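Side-chain contacts in fatty acyl CoA synthetase FADD13 (FATTY-ACYL-CoA SYNTHETASE) (Mycobacterium tuberculosis, PDB 3R44), which belongs to the AMP-binding (ANL) enzyme family and is built from a large N-terminal domain and a small C-terminal domain: residues I18-R23 with A160-V165; R55-L60 with A89-V94; L102-V107 with D130-Q135; K413-S418 with N422-E427; E429-G434 with G476-R481. All coordinates share one frame; numbering follows the deposited sequence.

Contacts 1 and 2 are neighbours, with centres about 9 Å apart. They are joined by a salt bridge of 2.6 Å between Glu162 OE1 of contact 1 and Lys90 NZ of contact 2. Contact 1 also borders the bound histidine. Its Ile18 belongs to the histidine pocket, and the side chain of Trp20 lies about 7 Å from that ligand. Contact 3 stands apart, its centre about 25 Å from that of contact 2. Contacts 4 and 5 lie on the other side of the chain's centre from contacts 1 and 2. They share helix 425-432, and their centres are about 14 Å apart. The centres of contacts 1 and 5 are about 57 Å apart.

Contact 1 of 5, residues I18-R23 with A160-V165; sequences IGWMLR and ADEPAV
Trp20 and Arg23 of helix 18-28 meet Glu162 of the loop 160-165. Trp20 CZ3 lies 3.5 Å from Glu162 CG and 3.6 Å from Glu162 OE1. The indole and carboxylate planes stand at 90° to each other. A chi1 of -162° swings the Trp20 ring across to the loop. There Trp20 CE3 also touches Val165 CG2 at 3.9 Å. Arg23 comes to the second carboxylate oxygen. Its NE is 3.7 Å from Glu162 OE2, a long salt bridge, with the carboxylate at the edge of the guanidinium. A water fills in for the distance. It accepts from Arg23 NE at 2.9 Å and donates to Glu162 OE2 at 2.6 Å. The extended Arg23 chain lays CD on one face of the Trp20 ring, toward its rim. In the next shell Glu162 OE1 forms a salt bridge with Lys90, and OE2 is hydrogen-bonded by Asn50 and Asn54 of helix 46-62. These partners probably favour a charged carboxylate. The contact ties a surface loop to the N-terminal helix through a glutamate with several polar partners. At the start of that helix, Ile18 lines the pocket of the bound histidine.

Contact 2 of 5, residues R55-L60 with A89-V94; sequences RCADVL and AKLGAV
Leu91 of helix 79-91 packs on Ala57 and Leu60 of helix 46-62 in a small helix-helix contact. Helix 79-91 is the connection of a beta-alpha-beta crossover between the neighbouring parallel strands 70-74 and 94-97. Leu91 sits at its last turn, where Gly92 takes positive phi and closes a Schellman motif. One bond of that motif runs from Gly92 N to Ala89 O, 3.2 Å.

The tight part is made by a single leucine. Its chi1 of -62° turns the branch toward helix 46-62, where CD1 does most of the touching. The branch carbon Leu91 CG rests on Ala57 CB at 4.0 Å. Leu91 CD1 reaches further along and touches Leu60 CB at 3.8 Å. The two leucines cross at a slant, with Leu60 CD1 4.2 Å from Leu91 CD1. The small Ala57 side chain lets the backbones come close, with Ala57 CA 6.7 Å from Leu91 CA. Leu60 also packs on Ala88, one turn before the helix end.

The same leucine is only partly buried. The contact thins toward the loop after helix 79-91, where Ala93 CB stays 5.3 Å from Leu60 CD1. Lys90 is a separate case. It is buried and starts toward helix 46-62, but its end leaves the contact. Besides its salt bridge to Glu162, its NZ is hydrogen-bonded to Asn50 of helix 46-62. The Ala57 carbonyl accepts a hydrogen bond from Thr61 OG1. The same oxygen, Ala57 O, is 3.4 Å from Leu91 CD1.

Contact 3 of 5, residues L102-V107 with D130-Q135; sequences LAAPEV and DAIRAQ
Ile132 of helix 126-134 points its long branch at Ala104 and Val107 in the first turn of helix 104-114. The branch is extended, with chi2 at 173°, and reaches the other helix with its terminal methyl. Ile132 and Val107 cross at about a right angle. Ile132 CD1 meets Val107 CG1 at 3.5 Å and Val107 CB at 3.8 Å. Val107 is thus touched on one branch, CG1, and on the carbon that bears it.

The same isoleucine branch passes beside the backbone of Ala104. Ile132 CD1 is 3.7 Å from Ala104 O, and Ile132 CG1 is 4.2 Å from Ala104 CB. Beside it a second, smaller contact forms between two methyls. Ala104 CB and Ala131 CB point at each other, 3.9 Å apart. The pair lies nearer the surface, since Ala131 is exposed, while Ile132 and Val107 are buried.

A polar link extends the contact along the helices. Gln135 OE1 is hydrogen-bonded to Ser108 OG, just past Val107. The last turn of helix 126-134 meets the first turn of helix 104-114, which Ala103 precedes as N-cap. Helix 126-134 is the helix of a beta-alpha-beta crossover between the adjacent parallel strands 118-121 and 144-147. Ile132 also touches Trp145 of strand 144-147, and Val107 leans on Ile98 in the loop after strand 94-97.

Contact 4 of 5, residues K413-S418 with N422-E427; sequences KDMIIS and NVYPAE
Ile416 and Val423 are neighbours in an antiparallel hydrogen-bonded pair, with their side chains on the same face of the hairpin. Ile416 CB and Val423 CB are 4.2 Å apart. Pro425 joins them, with its CG 4.0 Å from Ile416 CD1. Val443 of strand 438-448 touches both Ile416 and Pro425.

Met415 meets Tyr424 on the other face of the hairpin, together with Asn422. The methionine chain runs over one face of the ring. Met415 CG stands 3.8 Å from the centroid of the Tyr424 ring, 7° off the normal, in a CH-pi contact. Met415 SD lies obliquely, 4.0 Å from the same centroid, in a Met-aromatic contact. The bend at chi3 then takes the CE methyl to the Asn422 amide. Met415 SD is 3.3 Å from Asn422 ND2, a close packing contact.

Two backbone bonds hold the strands. Ile416 N to Val423 O is 2.7 Å with an angle of 162° at the hydrogen. Val423 N to Ile416 O is also 2.7 Å. Ile417 and Asn422 lie side by side on the same face as Met415.

The polar edge follows. Tyr424 N donates to the anti lone pair of Glu427 OE2 at 2.8 Å. Tyr424 OH bonds to Gly395 O, and Asp414 OD1 forms a salt bridge with Arg508. The sequence is consistent with the A8 motif region of the ANL family. The fold here is a tight beta hairpin that runs straight into helix 425-432.

Contact 5 of 5, residues E429-G434 with G476-R481; sequences ESVIIG and GTRLAR
Val431 of helix 425-432 packs on Arg478 and Leu479 at the frayed end of helix 468-478. This is a small, mainly apolar contact between helix 425-432 and the end of helix 468-478 with the residue that follows it. Both belong to the C-terminal domain of an ANL enzyme, a small domain of helices and strands that also contains strands 438-448 and 454-461. The backbones are closest at Val431 CA and Arg478 CA, 7.3 Å apart.

Val431 supplies the whole of one side and uses its two branches differently. One methyl, CG1, meets the aliphatic part of the arginine. Val431 CG1 is 3.5 Å from Arg478 CD. The other methyl, Val431 CG2, is shared between two residues. It lies 4.1 Å from Leu479 CG and at the same distance, 4.1 Å, from Leu479 CD1.

The valine and the arginine chain lie alongside each other and run in opposite senses. Bends at chi2 (148°) and chi3 of Arg478 bring its CD to Val431 CG1 and keep NH1 near Val431 CG2. Arg478 is exposed to solvent, and its NE makes a weak hydrogen bond to Tyr474 OH. Val431 itself is buried, and Tyr474 and Cys475 of helix 468-478 also touch it.

Ile432, one residue on, points away from Arg478 and Leu479. It also packs on helix 468-478, at Ile471 and Cys475, and on Val441, Ala457 and Val459 of the strands. The guanidinium of Arg478 stays beside the valine, with Arg478 NH1 3.9 Å from Val431 CG2.

Contact 1 of 5, residues I18-R23 with A160-V165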
# COMPACT_ATOMS: atom_id res chain seq x y z
N ILE A 18 -18.19 -2.68 -9.54
CA ILE A 18 -17.32 -1.53 -9.59
C ILE A 18 -17.23 -0.98 -11.02
O ILE A 18 -17.12 0.24 -11.21
CB ILE A 18 -15.88 -1.93 -9.07
CG1 ILE A 18 -15.94 -2.18 -7.56
CG2 ILE A 18 -14.86 -0.89 -9.44
CD1 ILE A 18 -16.22 -0.93 -6.72
N GLY A 19 -17.28 -1.87 -12.02
CA GLY A 19 -17.32 -1.47 -13.41
C GLY A 19 -18.62 -0.76 -13.78
O GLY A 19 -18.62 0.21 -14.55
N TRP A 20 -19.73 -1.15 -13.17
CA TRP A 20 -21.02 -0.47 -13.39
C TRP A 20 -21.01 0.87 -12.71
O TRP A 20 -21.57 1.88 -13.21
CB TRP A 20 -22.22 -1.33 -12.87
CG TRP A 20 -23.49 -0.91 -13.45
CD1 TRP A 20 -24.52 -0.31 -12.82
CD2 TRP A 20 -23.88 -1.06 -14.82
NE1 TRP A 20 -25.53 -0.04 -13.71
CE2 TRP A 20 -25.16 -0.50 -14.95
CE3 TRP A 20 -23.26 -1.61 -15.95
CZ2 TRP A 20 -25.86 -0.51 -16.18
CZ3 TRP A 20 -23.96 -1.62 -17.18
CH2 TRP A 20 -25.24 -1.08 -17.27
N MET A 21 -20.30 0.92 -11.59
CA MET A 21 -20.11 2.20 -10.93
C MET A 21 -19.46 3.23 -11.84
O MET A 21 -19.85 4.43 -11.85
CB MET A 21 -19.37 2.09 -9.59
CG MET A 21 -19.35 3.36 -8.82
SD MET A 21 -18.35 3.30 -7.32
CE MET A 21 -16.73 3.23 -8.17
N LEU A 22 -18.46 2.84 -12.57
CA LEU A 22 -17.86 3.74 -13.53
C LEU A 22 -18.90 4.21 -14.55
O LEU A 22 -18.91 5.39 -14.94
CB LEU A 22 -16.69 3.07 -14.24
CG LEU A 22 -16.01 3.82 -15.38
CD1 LEU A 22 -15.35 5.18 -14.77
CD2 LEU A 22 -14.98 3.02 -16.22
N ARG A 23 -19.70 3.29 -15.04
CA ARG A 23 -20.75 3.65 -16.00
C ARG A 23 -21.71 4.68 -15.41
O ARG A 23 -22.14 5.60 -16.08
CB ARG A 23 -21.48 2.42 -16.52
CG ARG A 23 -22.44 2.77 -17.58
CD ARG A 23 -23.52 1.75 -17.66
NE ARG A 23 -24.31 1.94 -18.90
CZ ARG A 23 -25.48 2.55 -18.97
NH1 ARG A 23 -26.05 3.06 -17.86
NH2 ARG A 23 -26.11 2.63 -20.15
N ALA A 160 -17.24 -0.73 -28.26
CA ALA A 160 -17.38 -0.13 -26.95
C ALA A 160 -18.73 -0.52 -26.35
O ALA A 160 -19.33 0.27 -25.67
CB ALA A 160 -17.21 1.43 -27.04
N ASP A 161 -19.17 -1.77 -26.57
CA ASP A 161 -20.46 -2.28 -26.08
C ASP A 161 -20.39 -2.40 -24.58
O ASP A 161 -19.45 -2.95 -24.05
CB ASP A 161 -20.73 -3.71 -26.61
CG ASP A 161 -20.86 -3.80 -28.15
OD1 ASP A 161 -21.37 -2.83 -28.77
OD2 ASP A 161 -20.48 -4.87 -28.75
N GLU A 162 -21.42 -1.99 -23.87
CA GLU A 162 -21.46 -2.26 -22.46
C GLU A 162 -21.73 -3.77 -22.25
O GLU A 162 -22.74 -4.27 -22.76
CB GLU A 162 -22.55 -1.36 -21.88
CG GLU A 162 -22.58 -1.24 -20.42
CD GLU A 162 -21.43 -0.46 -19.86
OE1 GLU A 162 -20.88 -1.03 -18.90
OE2 GLU A 162 -21.11 0.72 -20.34
N PRO A 163 -20.84 -4.52 -21.58
CA PRO A 163 -21.16 -5.94 -21.36
C PRO A 163 -22.39 -6.17 -20.47
O PRO A 163 -22.72 -5.34 -19.63
CB PRO A 163 -19.92 -6.48 -20.61
CG PRO A 163 -18.85 -5.41 -20.83
CD PRO A 163 -19.58 -4.14 -20.92
N ALA A 164 -23.02 -7.31 -20.63
CA ALA A 164 -24.04 -7.74 -19.69
C ALA A 164 -23.27 -7.91 -18.37
O ALA A 164 -22.37 -8.74 -18.26
CB ALA A 164 -24.68 -9.07 -20.14
N VAL A 165 -23.55 -7.06 -17.40
CA VAL A 165 -22.81 -7.16 -16.15
C VAL A 165 -23.76 -7.84 -15.18
O VAL A 165 -24.88 -7.33 -14.95
CB VAL A 165 -22.39 -5.75 -15.63
CG1 VAL A 165 -21.72 -5.85 -14.27
CG2 VAL A 165 -21.48 -5.07 -16.60
O HOH W 1 -22.84 2.30 -21.41

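Contact 2 of 5, residues R55-L60 with A89-V94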
# COMPACT_ATOMS: atom_id res chain seq x y z
N ARG A 55 -14.25 -1.29 -24.32
CA ARG A 55 -13.28 -1.87 -25.29
C ARG A 55 -12.30 -2.87 -24.64
O ARG A 55 -12.04 -3.92 -25.22
CB ARG A 55 -12.54 -0.76 -26.04
CG ARG A 55 -13.46 0.04 -26.98
CD ARG A 55 -12.73 0.84 -28.04
NE ARG A 55 -13.20 2.21 -27.90
CZ ARG A 55 -14.12 2.83 -28.63
NH1 ARG A 55 -14.65 2.28 -29.72
NH2 ARG A 55 -14.46 4.09 -28.29
N CYS A 56 -11.80 -2.56 -23.43
CA CYS A 56 -10.95 -3.48 -22.68
C CYS A 56 -11.70 -4.79 -22.40
O CYS A 56 -11.14 -5.88 -22.55
CB CYS A 56 -10.45 -2.86 -21.38
SG CYS A 56 -9.17 -1.61 -21.69
N ALA A 57 -12.96 -4.66 -21.99
CA ALA A 57 -13.78 -5.83 -21.70
C ALA A 57 -13.99 -6.68 -22.96
O ALA A 57 -13.99 -7.93 -22.87
CB ALA A 57 -15.12 -5.40 -21.14
N ASP A 58 -14.18 -6.01 -24.09
CA ASP A 58 -14.34 -6.67 -25.38
C ASP A 58 -13.08 -7.47 -25.74
O ASP A 58 -13.18 -8.66 -26.14
CB ASP A 58 -14.72 -5.67 -26.50
CG ASP A 58 -15.13 -6.36 -27.82
OD1 ASP A 58 -15.92 -7.34 -27.76
OD2 ASP A 58 -14.70 -5.92 -28.92
N VAL A 59 -11.93 -6.85 -25.55
CA VAL A 59 -10.63 -7.50 -25.78
C VAL A 59 -10.45 -8.69 -24.85
O VAL A 59 -10.08 -9.78 -25.28
CB VAL A 59 -9.44 -6.53 -25.65
CG1 VAL A 59 -8.08 -7.29 -25.64
CG2 VAL A 59 -9.50 -5.44 -26.72
N LEU A 60 -10.73 -8.52 -23.56
CA LEU A 60 -10.64 -9.67 -22.68
C LEU A 60 -11.58 -10.82 -22.99
O LEU A 60 -11.16 -12.01 -22.95
CB LEU A 60 -10.80 -9.24 -21.22
CG LEU A 60 -9.79 -8.27 -20.62
CD1 LEU A 60 -10.36 -7.81 -19.25
CD2 LEU A 60 -8.37 -8.86 -20.42
N ALA A 89 -13.61 -5.87 -14.20
CA ALA A 89 -14.71 -5.70 -13.22
C ALA A 89 -16.10 -5.92 -13.87
O ALA A 89 -16.94 -6.67 -13.35
CB ALA A 89 -14.62 -4.32 -12.52
N LYS A 90 -16.34 -5.32 -15.03
CA LYS A 90 -17.60 -5.47 -15.74
C LYS A 90 -17.87 -6.91 -16.14
O LYS A 90 -19.03 -7.32 -16.18
CB LYS A 90 -17.65 -4.60 -16.99
CG LYS A 90 -17.66 -3.08 -16.66
CD LYS A 90 -17.62 -2.31 -17.99
CE LYS A 90 -17.37 -0.83 -17.79
NZ LYS A 90 -18.62 -0.19 -17.94
N LEU A 91 -16.82 -7.66 -16.45
CA LEU A 91 -16.92 -9.09 -16.80
C LEU A 91 -16.97 -10.08 -15.66
O LEU A 91 -17.25 -11.29 -15.89
CB LEU A 91 -15.73 -9.49 -17.70
CG LEU A 91 -15.58 -8.78 -19.04
CD1 LEU A 91 -14.29 -9.21 -19.71
CD2 LEU A 91 -16.75 -9.11 -19.95
N GLY A 92 -16.72 -9.64 -14.44
CA GLY A 92 -16.64 -10.52 -13.27
C GLY A 92 -15.29 -11.25 -13.22
O GLY A 92 -15.11 -12.22 -12.48
N ALA A 93 -14.36 -10.77 -14.03
CA ALA A 93 -12.97 -11.21 -14.00
C ALA A 93 -12.16 -10.61 -12.85
O ALA A 93 -12.56 -9.64 -12.18
CB ALA A 93 -12.24 -10.98 -15.42
N VAL A 94 -10.98 -11.17 -12.63
CA VAL A 94 -10.20 -10.88 -11.47
C VAL A 94 -8.82 -10.36 -11.91
O VAL A 94 -8.04 -11.06 -12.58
CB VAL A 94 -10.09 -12.12 -10.60
CG1 VAL A 94 -9.25 -11.84 -9.34
CG2 VAL A 94 -11.50 -12.64 -10.21

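Contact 3 of 5, residues L102-V107 with D130-Q135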
# COMPACT_ATOMS: atom_id res chain seq x y z
N LEU A 102 9.60 -6.41 -9.43
CA LEU A 102 9.93 -7.77 -9.01
C LEU A 102 10.71 -8.47 -10.10
O LEU A 102 10.54 -8.19 -11.28
CB LEU A 102 8.68 -8.56 -8.71
CG LEU A 102 7.89 -8.16 -7.47
CD1 LEU A 102 6.53 -8.89 -7.43
CD2 LEU A 102 8.63 -8.36 -6.16
N ALA A 103 11.59 -9.37 -9.66
CA ALA A 103 12.39 -10.19 -10.54
C ALA A 103 11.55 -11.30 -11.14
O ALA A 103 10.48 -11.64 -10.63
CB ALA A 103 13.58 -10.78 -9.77
N ALA A 104 12.06 -11.89 -12.20
CA ALA A 104 11.35 -12.94 -12.94
C ALA A 104 10.81 -14.16 -12.12
O ALA A 104 9.69 -14.62 -12.35
CB ALA A 104 12.18 -13.37 -14.14
N PRO A 105 11.59 -14.68 -11.16
CA PRO A 105 11.09 -15.81 -10.34
C PRO A 105 9.90 -15.45 -9.44
O PRO A 105 9.01 -16.25 -9.21
CB PRO A 105 12.34 -16.18 -9.50
CG PRO A 105 13.48 -15.69 -10.33
CD PRO A 105 13.00 -14.39 -10.84
N GLU A 106 9.89 -14.22 -8.94
CA GLU A 106 8.81 -13.75 -8.09
C GLU A 106 7.53 -13.54 -8.93
O GLU A 106 6.41 -13.89 -8.51
CB GLU A 106 9.26 -12.47 -7.36
CG GLU A 106 10.25 -12.75 -6.21
CD GLU A 106 11.75 -12.87 -6.62
OE1 GLU A 106 12.11 -12.80 -7.83
OE2 GLU A 106 12.59 -13.05 -5.70
N VAL A 107 7.72 -12.98 -10.13
CA VAL A 107 6.59 -12.80 -11.06
C VAL A 107 6.04 -14.15 -11.49
O VAL A 107 4.81 -14.33 -11.48
CB VAL A 107 6.91 -11.89 -12.25
CG1 VAL A 107 5.75 -11.85 -13.23
CG2 VAL A 107 7.29 -10.44 -11.77
N ASP A 130 9.92 -12.20 -21.01
CA ASP A 130 10.78 -13.02 -21.87
C ASP A 130 11.50 -14.11 -21.08
O ASP A 130 11.48 -15.28 -21.46
CB ASP A 130 11.82 -12.15 -22.60
CG ASP A 130 11.19 -11.31 -23.71
OD1 ASP A 130 10.01 -11.52 -24.07
OD2 ASP A 130 11.88 -10.41 -24.23
N ALA A 131 12.08 -13.71 -19.95
CA ALA A 131 12.79 -14.64 -19.07
C ALA A 131 11.80 -15.74 -18.63
O ALA A 131 12.12 -16.93 -18.64
CB ALA A 131 13.39 -13.90 -17.86
N ILE A 132 10.59 -15.33 -18.24
CA ILE A 132 9.56 -16.30 -17.81
C ILE A 132 9.12 -17.26 -18.94
O ILE A 132 9.05 -18.48 -18.73
CB ILE A 132 8.31 -15.63 -17.17
CG1 ILE A 132 8.70 -14.86 -15.90
CG2 ILE A 132 7.27 -16.71 -16.84
CD1 ILE A 132 7.58 -14.04 -15.30
N ARG A 133 8.84 -16.73 -20.13
CA ARG A 133 8.37 -17.56 -21.26
C ARG A 133 9.47 -18.52 -21.78
O ARG A 133 9.15 -19.58 -22.32
CB ARG A 133 7.83 -16.69 -22.40
CG ARG A 133 6.61 -15.83 -22.03
CD ARG A 133 5.96 -15.21 -23.27
NE ARG A 133 5.26 -16.25 -24.04
CZ ARG A 133 4.62 -16.06 -25.20
NH1 ARG A 133 4.61 -14.87 -25.78
NH2 ARG A 133 4.01 -17.10 -25.79
N ALA A 134 10.74 -18.14 -21.60
CA ALA A 134 11.92 -18.97 -21.88
C ALA A 134 12.12 -20.20 -20.94
O ALA A 134 12.78 -21.14 -21.34
CB ALA A 134 13.18 -18.10 -21.89
N GLN A 135 11.58 -20.18 -19.71
CA GLN A 135 11.55 -21.37 -18.82
C GLN A 135 11.08 -22.64 -19.56
O GLN A 135 10.24 -22.57 -20.47
CB GLN A 135 10.62 -21.09 -17.60
CG GLN A 135 11.22 -20.23 -16.44
CD GLN A 135 10.16 -19.52 -15.55
OE1 GLN A 135 9.04 -20.03 -15.34
NE2 GLN A 135 10.52 -18.32 -15.03

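Contact 4 of 5, residues K413-S418 with N422-E427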
# COMPACT_ATOMS: atom_id res chain seq x y z
N LYS A 413 6.62 -7.36 9.66
CA LYS A 413 7.87 -7.60 8.90
C LYS A 413 9.14 -7.56 9.72
O LYS A 413 10.16 -8.10 9.31
CB LYS A 413 8.03 -6.62 7.73
CG LYS A 413 8.21 -5.18 8.18
CD LYS A 413 8.08 -4.16 7.05
CE LYS A 413 8.31 -2.73 7.63
NZ LYS A 413 8.53 -1.73 6.55
N ASP A 414 9.09 -6.89 10.86
CA ASP A 414 10.24 -6.74 11.72
C ASP A 414 10.20 -7.65 12.93
O ASP A 414 11.16 -7.73 13.69
CB ASP A 414 10.34 -5.27 12.15
CG ASP A 414 10.66 -4.32 10.96
OD1 ASP A 414 11.38 -4.73 10.01
OD2 ASP A 414 10.15 -3.18 10.96
N MET A 415 9.13 -8.40 13.08
CA MET A 415 9.00 -9.33 14.17
C MET A 415 10.09 -10.42 14.10
O MET A 415 10.53 -10.81 13.01
CB MET A 415 7.62 -9.99 14.16
CG MET A 415 7.39 -10.86 15.38
SD MET A 415 5.79 -11.72 15.32
CE MET A 415 6.08 -13.04 14.11
N ILE A 416 10.60 -10.84 15.25
CA ILE A 416 11.69 -11.81 15.35
C ILE A 416 11.12 -13.12 15.87
O ILE A 416 10.35 -13.11 16.82
CB ILE A 416 12.86 -11.27 16.25
CG1 ILE A 416 13.34 -9.91 15.71
CG2 ILE A 416 14.03 -12.28 16.28
CD1 ILE A 416 14.16 -9.03 16.67
N ILE A 417 11.43 -14.24 15.25
CA ILE A 417 11.11 -15.55 15.83
C ILE A 417 12.36 -16.20 16.40
O ILE A 417 13.28 -16.54 15.65
CB ILE A 417 10.46 -16.45 14.81
CG1 ILE A 417 9.17 -15.80 14.32
CG2 ILE A 417 10.10 -17.78 15.44
CD1 ILE A 417 8.46 -16.66 13.26
N SER A 418 12.42 -16.30 17.72
CA SER A 418 13.61 -16.78 18.40
C SER A 418 13.20 -18.02 19.22
O SER A 418 12.31 -17.93 20.05
CB SER A 418 14.20 -15.62 19.23
OG SER A 418 15.37 -15.98 19.91
N ASN A 422 7.72 -15.39 19.43
CA ASN A 422 7.69 -14.12 18.70
C ASN A 422 8.16 -12.99 19.58
O ASN A 422 7.67 -12.84 20.68
CB ASN A 422 6.27 -13.79 18.25
CG ASN A 422 5.79 -14.69 17.12
OD1 ASN A 422 6.52 -15.55 16.64
ND2 ASN A 422 4.55 -14.49 16.70
N VAL A 423 9.08 -12.18 19.07
CA VAL A 423 9.63 -11.06 19.78
C VAL A 423 9.53 -9.84 18.86
O VAL A 423 10.06 -9.88 17.73
CB VAL A 423 11.14 -11.33 20.10
CG1 VAL A 423 11.73 -10.25 20.85
CG2 VAL A 423 11.28 -12.62 20.87
N TYR A 424 8.87 -8.78 19.31
CA TYR A 424 8.85 -7.57 18.49
C TYR A 424 9.93 -6.58 19.00
O TYR A 424 10.09 -6.35 20.22
CB TYR A 424 7.49 -6.86 18.41
CG TYR A 424 6.38 -7.53 17.62
CD1 TYR A 424 6.14 -7.19 16.28
CD2 TYR A 424 5.57 -8.46 18.23
CE1 TYR A 424 5.06 -7.80 15.57
CE2 TYR A 424 4.51 -9.08 17.55
CZ TYR A 424 4.25 -8.75 16.21
OH TYR A 424 3.17 -9.36 15.51
N PRO A 425 10.65 -5.98 18.06
CA PRO A 425 11.77 -5.12 18.40
C PRO A 425 11.39 -3.94 19.29
O PRO A 425 12.20 -3.59 20.14
CB PRO A 425 12.20 -4.59 17.03
CG PRO A 425 11.95 -5.70 16.15
CD PRO A 425 10.60 -6.19 16.61
N ALA A 426 10.20 -3.36 19.12
CA ALA A 426 9.80 -2.17 19.88
C ALA A 426 9.74 -2.47 21.36
O ALA A 426 10.00 -1.61 22.18
CB ALA A 426 8.42 -1.60 19.42
N GLU A 427 9.44 -3.72 21.71
CA GLU A 427 9.32 -4.13 23.11
C GLU A 427 10.68 -3.96 23.81
O GLU A 427 10.76 -3.47 24.94
CB GLU A 427 8.86 -5.60 23.20
CG GLU A 427 7.59 -5.91 22.39
CD GLU A 427 7.12 -7.38 22.55
OE1 GLU A 427 6.58 -7.68 23.65
OE2 GLU A 427 7.28 -8.20 21.59

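Contact 5 of 5, residues E429-G434 with G476-R481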
# COMPACT_ATOMS: atom_id res chain seq x y z
N GLU A 429 13.40 -2.16 22.22
CA GLU A 429 13.83 -0.78 22.00
C GLU A 429 13.30 0.20 23.06
O GLU A 429 14.04 1.06 23.57
CB GLU A 429 13.42 -0.32 20.62
CG GLU A 429 14.15 -0.98 19.48
CD GLU A 429 13.42 -0.86 18.16
OE1 GLU A 429 12.29 -0.31 18.17
OE2 GLU A 429 13.97 -1.28 17.10
N SER A 430 12.02 0.08 23.42
CA SER A 430 11.42 1.01 24.39
C SER A 430 11.97 0.85 25.81
O SER A 430 11.80 1.73 26.61
CB SER A 430 9.89 0.90 24.43
OG SER A 430 9.49 -0.42 24.80
N VAL A 431 12.62 -0.27 26.12
CA VAL A 431 13.25 -0.49 27.42
C VAL A 431 14.69 0.08 27.42
O VAL A 431 15.10 0.82 28.33
CB VAL A 431 13.24 -1.99 27.77
CG1 VAL A 431 14.10 -2.28 28.99
CG2 VAL A 431 11.77 -2.44 28.02
N ILE A 432 15.44 -0.28 26.38
CA ILE A 432 16.80 0.15 26.25
C ILE A 432 16.98 1.64 26.05
O ILE A 432 17.95 2.20 26.55
CB ILE A 432 17.51 -0.63 25.07
CG1 ILE A 432 17.49 -2.12 25.37
CG2 ILE A 432 18.94 -0.10 24.86
CD1 ILE A 432 18.11 -3.01 24.28
N ILE A 433 16.06 2.30 25.35
CA ILE A 433 16.14 3.77 25.17
C ILE A 433 16.12 4.46 26.53
O ILE A 433 16.66 5.56 26.66
CB ILE A 433 15.02 4.33 24.24
CG1 ILE A 433 15.33 5.78 23.77
CG2 ILE A 433 13.66 4.26 24.93
CD1 ILE A 433 16.57 5.92 22.89
N GLY A 434 15.54 3.81 27.54
CA GLY A 434 15.57 4.30 28.91
C GLY A 434 16.88 4.27 29.68
O GLY A 434 17.03 5.02 30.67
N GLY A 476 16.57 -7.32 31.81
CA GLY A 476 16.08 -8.44 32.61
C GLY A 476 15.14 -8.04 33.74
O GLY A 476 14.56 -8.90 34.41
N THR A 477 14.99 -6.73 33.92
CA THR A 477 14.16 -6.10 34.94
C THR A 477 12.74 -5.92 34.41
O THR A 477 11.77 -6.01 35.16
CB THR A 477 14.68 -4.67 35.28
OG1 THR A 477 15.91 -4.76 35.99
CG2 THR A 477 13.67 -3.90 36.09
N ARG A 478 12.63 -5.65 33.12
CA ARG A 478 11.35 -5.26 32.55
C ARG A 478 10.76 -6.29 31.57
O ARG A 478 9.59 -6.22 31.25
CB ARG A 478 11.50 -3.90 31.84
CG ARG A 478 11.76 -2.71 32.78
CD ARG A 478 12.64 -1.64 32.11
NE ARG A 478 12.19 -0.28 32.39
CZ ARG A 478 11.09 0.27 31.86
NH1 ARG A 478 10.33 -0.41 31.01
NH2 ARG A 478 10.75 1.51 32.19
N LEU A 479 11.57 -7.24 31.11
CA LEU A 479 11.15 -8.14 30.03
C LEU A 479 11.30 -9.57 30.44
O LEU A 479 12.28 -9.95 31.08
CB LEU A 479 12.00 -7.90 28.79
CG LEU A 479 11.82 -6.54 28.11
CD1 LEU A 479 12.89 -6.32 27.07
CD2 LEU A 479 10.42 -6.37 27.52
N ALA A 480 10.36 -10.40 30.02
CA ALA A 480 10.53 -11.83 30.11
C ALA A 480 11.92 -12.23 29.57
O ALA A 480 12.46 -11.59 28.64
CB ALA A 480 9.43 -12.54 29.34
N ARG A 481 12.49 -13.27 30.16
CA ARG A 481 13.82 -13.76 29.78
C ARG A 481 13.98 -14.02 28.26
O ARG A 481 15.00 -13.64 27.69
CB ARG A 481 14.17 -15.02 30.62
CG ARG A 481 15.65 -15.25 30.87